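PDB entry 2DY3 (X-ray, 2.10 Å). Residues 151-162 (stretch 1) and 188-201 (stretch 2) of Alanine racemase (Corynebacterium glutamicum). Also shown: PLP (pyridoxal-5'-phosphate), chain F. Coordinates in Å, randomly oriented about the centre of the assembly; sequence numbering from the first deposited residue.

Stretch 1 (151-162) EVTGMFTHLACA
Stretch 2 (188-201) GLECPVNHVCNSPA

The two stretches run side by side in nearly the same direction, their end-to-end vectors 22° apart. Stretch 1 enters as a strand at Glu151 and becomes a loop toward its C-terminal end; stretch 2 is mostly irregular until a helix starts at Ser199. The register pairs Gly154 with Cys191 (CA to CA 3.6 Å), Phe156 with His195 (4.8 Å), Thr157 with Val196 (5.2 Å) and Cys161 with Pro200 (7.6 Å).

Phe156 and His195 form a single parallel bridge, both extended (phi/psi -152/160 and -156/149). His195 N donates weakly to Met155 O (3.3 Å), and Thr157 N donates weakly to His195 O (3.4 Å). Upstream, a stronger bond runs from Val193 N to Thr153 O (2.9 Å). CA-H...O contacts supplement this ladder: Gly154 CA to Val193 O at 3.3 Å and Val196 CA to Thr157 O at 3.4 Å.

Gly154 fits where no side chain could. At phi/psi 157/-166 a CB would jam against the preceding carbonyl, and it would also lie 1.8 Å from Val193 O and 2.9 Å from Asn194 OD1. Cys191, at 51/59, has its CA 3.6 Å from Gly154 CA. Gly188 likewise has angles suited to glycine (97/5), closing a helix in a Schellman motif.

Asn194 (chi1 m, chi2 -58°) substitutes a side-chain acceptor for a backbone one: OD1 receives Met155 N at 2.7 Å, while its ND2 donates weakly to Cys191 O at 3.0 Å, bracing the turn. Water 1 joins the two stretches nearby, donating to Val152 O (2.5 Å) and accepting from Cys191 N (2.8 Å).

Apolar packing begins with Val152 (t), which points toward stretch 2; its CG2 meets CD2 of Leu189 (m, t) at 3.5 Å. Cys191 SG (chi1 m) lies 4.1 Å from Val152 CG1 and also 4.1 Å from Met155 CE, the flexible methionine following p, t, p to reach it. These weakly polar and aliphatic groups suit a buried site.

At the bridge, Phe156 (chi1 68°, chi2 -70°) starts toward stretch 2, but its end leads away. Its CB sits over a face of the His195 imidazole (chi1 42°, chi2 102°), 3.6 Å from the ring centroid, a CH-pi contact. The two ring planes are 17° apart, but with centroids 5.2 Å apart they are slid so far that they barely overlap.

Farther along, Thr157 (t) brings CG2 within 3.6 Å of CG1 of Val196 (m). The CA-to-CB bond of Leu159 (m, m) points toward stretch 2, and its CD2 packs against Val196 CB at 3.2 Å. Water 2 donates to Leu159 O (3.3 Å) and Val196 O (2.6 Å). The poorly ordered Cys161 (chi1 -100°) places SG 3.2 Å from Pro200 CG.

Asn198 (p, chi2 -14°) caps the helix, its OD1 accepting from Ala201 N at 3.2 Å. At that helix start, Ser199 N and OG (chi1 m) bind PLP O3P at 2.7 and 2.8 Å, while PLP C2 lies over one face of the His158 ring (t, chi2 45°), with His158 CE1 3.5 Å from PLP C2.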

# COMPACT_ATOMS: atom_id res chain seq x y z
N GLU B 151 20.45 -16.52 26.28
CA GLU B 151 21.23 -15.38 26.73
C GLU B 151 20.39 -14.11 26.62
O GLU B 151 20.07 -13.66 25.52
CB GLU B 151 22.50 -15.19 25.91
CG GLU B 151 23.31 -13.99 26.41
CD GLU B 151 24.35 -13.48 25.42
OE1 GLU B 151 24.97 -12.44 25.72
OE2 GLU B 151 24.54 -14.10 24.36
N VAL B 152 20.02 -13.55 27.76
CA VAL B 152 19.24 -12.33 27.77
C VAL B 152 20.23 -11.19 27.55
O VAL B 152 20.98 -10.84 28.46
CB VAL B 152 18.51 -12.14 29.11
CG1 VAL B 152 17.79 -10.80 29.13
CG2 VAL B 152 17.51 -13.27 29.31
N THR B 153 20.23 -10.63 26.35
CA THR B 153 21.15 -9.55 26.02
C THR B 153 20.76 -8.21 26.64
O THR B 153 21.58 -7.29 26.71
CB THR B 153 21.24 -9.35 24.50
OG1 THR B 153 22.25 -8.37 24.22
CG2 THR B 153 19.90 -8.88 23.94
N GLY B 154 19.51 -8.12 27.08
CA GLY B 154 19.02 -6.90 27.71
C GLY B 154 17.51 -6.80 27.62
O GLY B 154 16.83 -7.78 27.33
N MET B 155 16.98 -5.61 27.89
CA MET B 155 15.55 -5.36 27.81
C MET B 155 15.31 -3.99 27.18
O MET B 155 16.20 -3.14 27.12
CB MET B 155 14.88 -5.43 29.19
CG MET B 155 15.47 -4.53 30.26
SD MET B 155 14.41 -4.47 31.73
CE MET B 155 14.56 -6.13 32.34
N PHE B 156 14.10 -3.79 26.68
CA PHE B 156 13.77 -2.53 26.05
C PHE B 156 12.29 -2.27 26.20
O PHE B 156 11.51 -3.18 26.47
CB PHE B 156 14.12 -2.58 24.55
CG PHE B 156 13.25 -3.52 23.76
CD1 PHE B 156 13.35 -4.89 23.93
CD2 PHE B 156 12.33 -3.03 22.86
CE1 PHE B 156 12.54 -5.76 23.20
CE2 PHE B 156 11.51 -3.89 22.14
CZ PHE B 156 11.62 -5.25 22.31
N THR B 157 11.90 -1.02 26.04
CA THR B 157 10.51 -0.66 26.11
C THR B 157 10.33 0.35 24.99
O THR B 157 11.29 0.96 24.53
CB THR B 157 10.12 -0.03 27.47
OG1 THR B 157 8.71 -0.14 27.66
CG2 THR B 157 10.53 1.44 27.53
N HIS B 158 9.11 0.50 24.53
CA HIS B 158 8.88 1.43 23.45
C HIS B 158 8.16 2.63 24.01
O HIS B 158 6.98 2.57 24.32
CB HIS B 158 8.05 0.76 22.36
CG HIS B 158 7.93 1.56 21.10
ND1 HIS B 158 9.00 2.20 20.52
CD2 HIS B 158 6.87 1.80 20.30
CE1 HIS B 158 8.60 2.79 19.40
NE2 HIS B 158 7.31 2.56 19.25
N LEU B 159 8.89 3.72 24.20
CA LEU B 159 8.23 4.91 24.69
C LEU B 159 7.17 5.18 23.66
O LEU B 159 7.49 5.72 22.61
CB LEU B 159 9.16 6.12 24.69
CG LEU B 159 10.15 6.25 25.83
CD1 LEU B 159 9.37 6.02 27.10
CD2 LEU B 159 11.29 5.27 25.70
N ALA B 160 5.92 4.78 23.92
CA ALA B 160 4.85 5.08 22.97
C ALA B 160 5.16 6.54 22.73
O ALA B 160 5.74 7.16 23.62
CB ALA B 160 3.47 4.94 23.64
N CYS B 161 4.79 7.11 21.59
CA CYS B 161 5.13 8.52 21.40
C CYS B 161 4.33 9.56 22.12
O CYS B 161 3.29 10.04 21.66
CB CYS B 161 5.19 8.88 19.93
SG CYS B 161 6.91 8.89 19.46
N ALA B 162 4.85 9.91 23.28
CA ALA B 162 4.29 10.94 24.12
C ALA B 162 5.48 11.87 24.25
O ALA B 162 6.19 11.87 25.26
CB ALA B 162 3.92 10.36 25.46
N GLY B 188 19.67 -12.31 38.42
CA GLY B 188 20.83 -12.85 37.75
C GLY B 188 20.92 -12.54 36.27
O GLY B 188 21.81 -13.05 35.59
N LEU B 189 19.99 -11.74 35.76
CA LEU B 189 20.03 -11.38 34.34
C LEU B 189 20.79 -10.06 34.21
O LEU B 189 20.27 -9.00 34.56
CB LEU B 189 18.62 -11.22 33.77
CG LEU B 189 17.73 -12.46 33.64
CD1 LEU B 189 16.37 -12.04 33.11
CD2 LEU B 189 18.37 -13.49 32.72
N GLU B 190 22.01 -10.15 33.70
CA GLU B 190 22.85 -8.97 33.52
C GLU B 190 22.19 -7.86 32.72
O GLU B 190 22.29 -6.69 33.07
CB GLU B 190 24.18 -9.36 32.85
CG GLU B 190 25.08 -8.16 32.54
CD GLU B 190 26.37 -8.54 31.84
OE1 GLU B 190 26.35 -9.44 30.97
OE2 GLU B 190 27.42 -7.93 32.15
N CYS B 191 21.50 -8.22 31.64
CA CYS B 191 20.85 -7.23 30.77
C CYS B 191 21.87 -6.15 30.39
O CYS B 191 21.66 -4.97 30.66
CB CYS B 191 19.66 -6.59 31.49
SG CYS B 191 18.28 -7.71 31.81
N PRO B 192 22.97 -6.56 29.74
CA PRO B 192 24.08 -5.72 29.28
C PRO B 192 23.72 -4.56 28.37
O PRO B 192 24.26 -3.45 28.50
CB PRO B 192 25.00 -6.71 28.56
CG PRO B 192 24.66 -8.01 29.19
CD PRO B 192 23.19 -7.96 29.34
N VAL B 193 22.81 -4.80 27.43
CA VAL B 193 22.43 -3.77 26.47
C VAL B 193 20.93 -3.50 26.46
O VAL B 193 20.13 -4.33 26.04
CB VAL B 193 22.89 -4.18 25.05
CG1 VAL B 193 22.58 -3.08 24.06
CG2 VAL B 193 24.39 -4.47 25.08
N ASN B 194 20.57 -2.31 26.93
CA ASN B 194 19.17 -1.93 27.01
C ASN B 194 18.91 -0.69 26.15
O ASN B 194 19.83 0.08 25.87
CB ASN B 194 18.78 -1.65 28.46
CG ASN B 194 19.14 -2.81 29.39
OD1 ASN B 194 18.69 -3.94 29.20
ND2 ASN B 194 19.96 -2.53 30.41
N HIS B 195 17.66 -0.52 25.74
CA HIS B 195 17.28 0.61 24.91
C HIS B 195 15.81 0.98 25.02
O HIS B 195 14.96 0.14 25.27
CB HIS B 195 17.65 0.33 23.45
CG HIS B 195 17.34 -1.06 22.99
ND1 HIS B 195 16.24 -1.36 22.22
CD2 HIS B 195 18.01 -2.22 23.15
CE1 HIS B 195 16.25 -2.65 21.91
NE2 HIS B 195 17.32 -3.19 22.47
N VAL B 196 15.52 2.27 24.85
CA VAL B 196 14.16 2.78 24.92
C VAL B 196 13.91 3.89 23.90
O VAL B 196 12.78 4.14 23.51
CB VAL B 196 13.85 3.37 26.32
CG1 VAL B 196 14.04 2.30 27.40
CG2 VAL B 196 14.76 4.57 26.59
N CYS B 197 14.99 4.53 23.45
CA CYS B 197 14.89 5.65 22.52
C CYS B 197 14.56 5.44 21.04
O CYS B 197 15.31 4.82 20.30
CB CYS B 197 16.17 6.50 22.61
SG CYS B 197 16.27 7.54 24.08
N ASN B 198 13.42 5.99 20.63
CA ASN B 198 12.99 5.95 19.23
C ASN B 198 13.43 7.34 18.74
O ASN B 198 14.02 8.09 19.51
CB ASN B 198 11.47 5.77 19.14
CG ASN B 198 10.71 6.87 19.85
OD1 ASN B 198 11.27 7.63 20.64
ND2 ASN B 198 9.41 6.95 19.59
N SER B 199 13.17 7.69 17.49
CA SER B 199 13.60 8.99 16.97
C SER B 199 13.27 10.22 17.82
O SER B 199 14.15 11.02 18.13
CB SER B 199 13.08 9.21 15.54
OG SER B 199 13.76 8.37 14.62
N PRO B 200 11.99 10.40 18.19
CA PRO B 200 11.64 11.57 19.00
C PRO B 200 12.41 11.68 20.32
O PRO B 200 12.96 12.74 20.63
CB PRO B 200 10.13 11.41 19.20
CG PRO B 200 9.92 9.95 19.09
CD PRO B 200 10.82 9.56 17.94
N ALA B 201 12.45 10.60 21.08
CA ALA B 201 13.17 10.59 22.35
C ALA B 201 14.67 10.78 22.14
O ALA B 201 15.30 11.56 22.85
CB ALA B 201 12.90 9.28 23.09
N1 PLP F . 11.24 0.74 18.21
C2 PLP F . 10.10 -0.03 17.99
C2A PLP F . 9.76 -1.15 18.96
C3 PLP F . 9.28 0.26 16.88
O3 PLP F . 8.13 -0.48 16.65
C4 PLP F . 9.64 1.32 15.99
C4A PLP F . 8.76 1.71 14.78
C5 PLP F . 10.82 2.09 16.27
C6 PLP F . 11.60 1.78 17.37
C5A PLP F . 11.26 3.24 15.41
O4P PLP F . 10.61 4.44 15.81
P PLP F . 10.81 5.90 15.13
O1P PLP F . 10.56 5.79 13.70
O2P PLP F . 9.80 6.70 15.83
O3P PLP F . 12.21 6.24 15.45
O HOH W 1 21.23 -10.96 30.91
O HOH W 2 10.47 4.35 22.23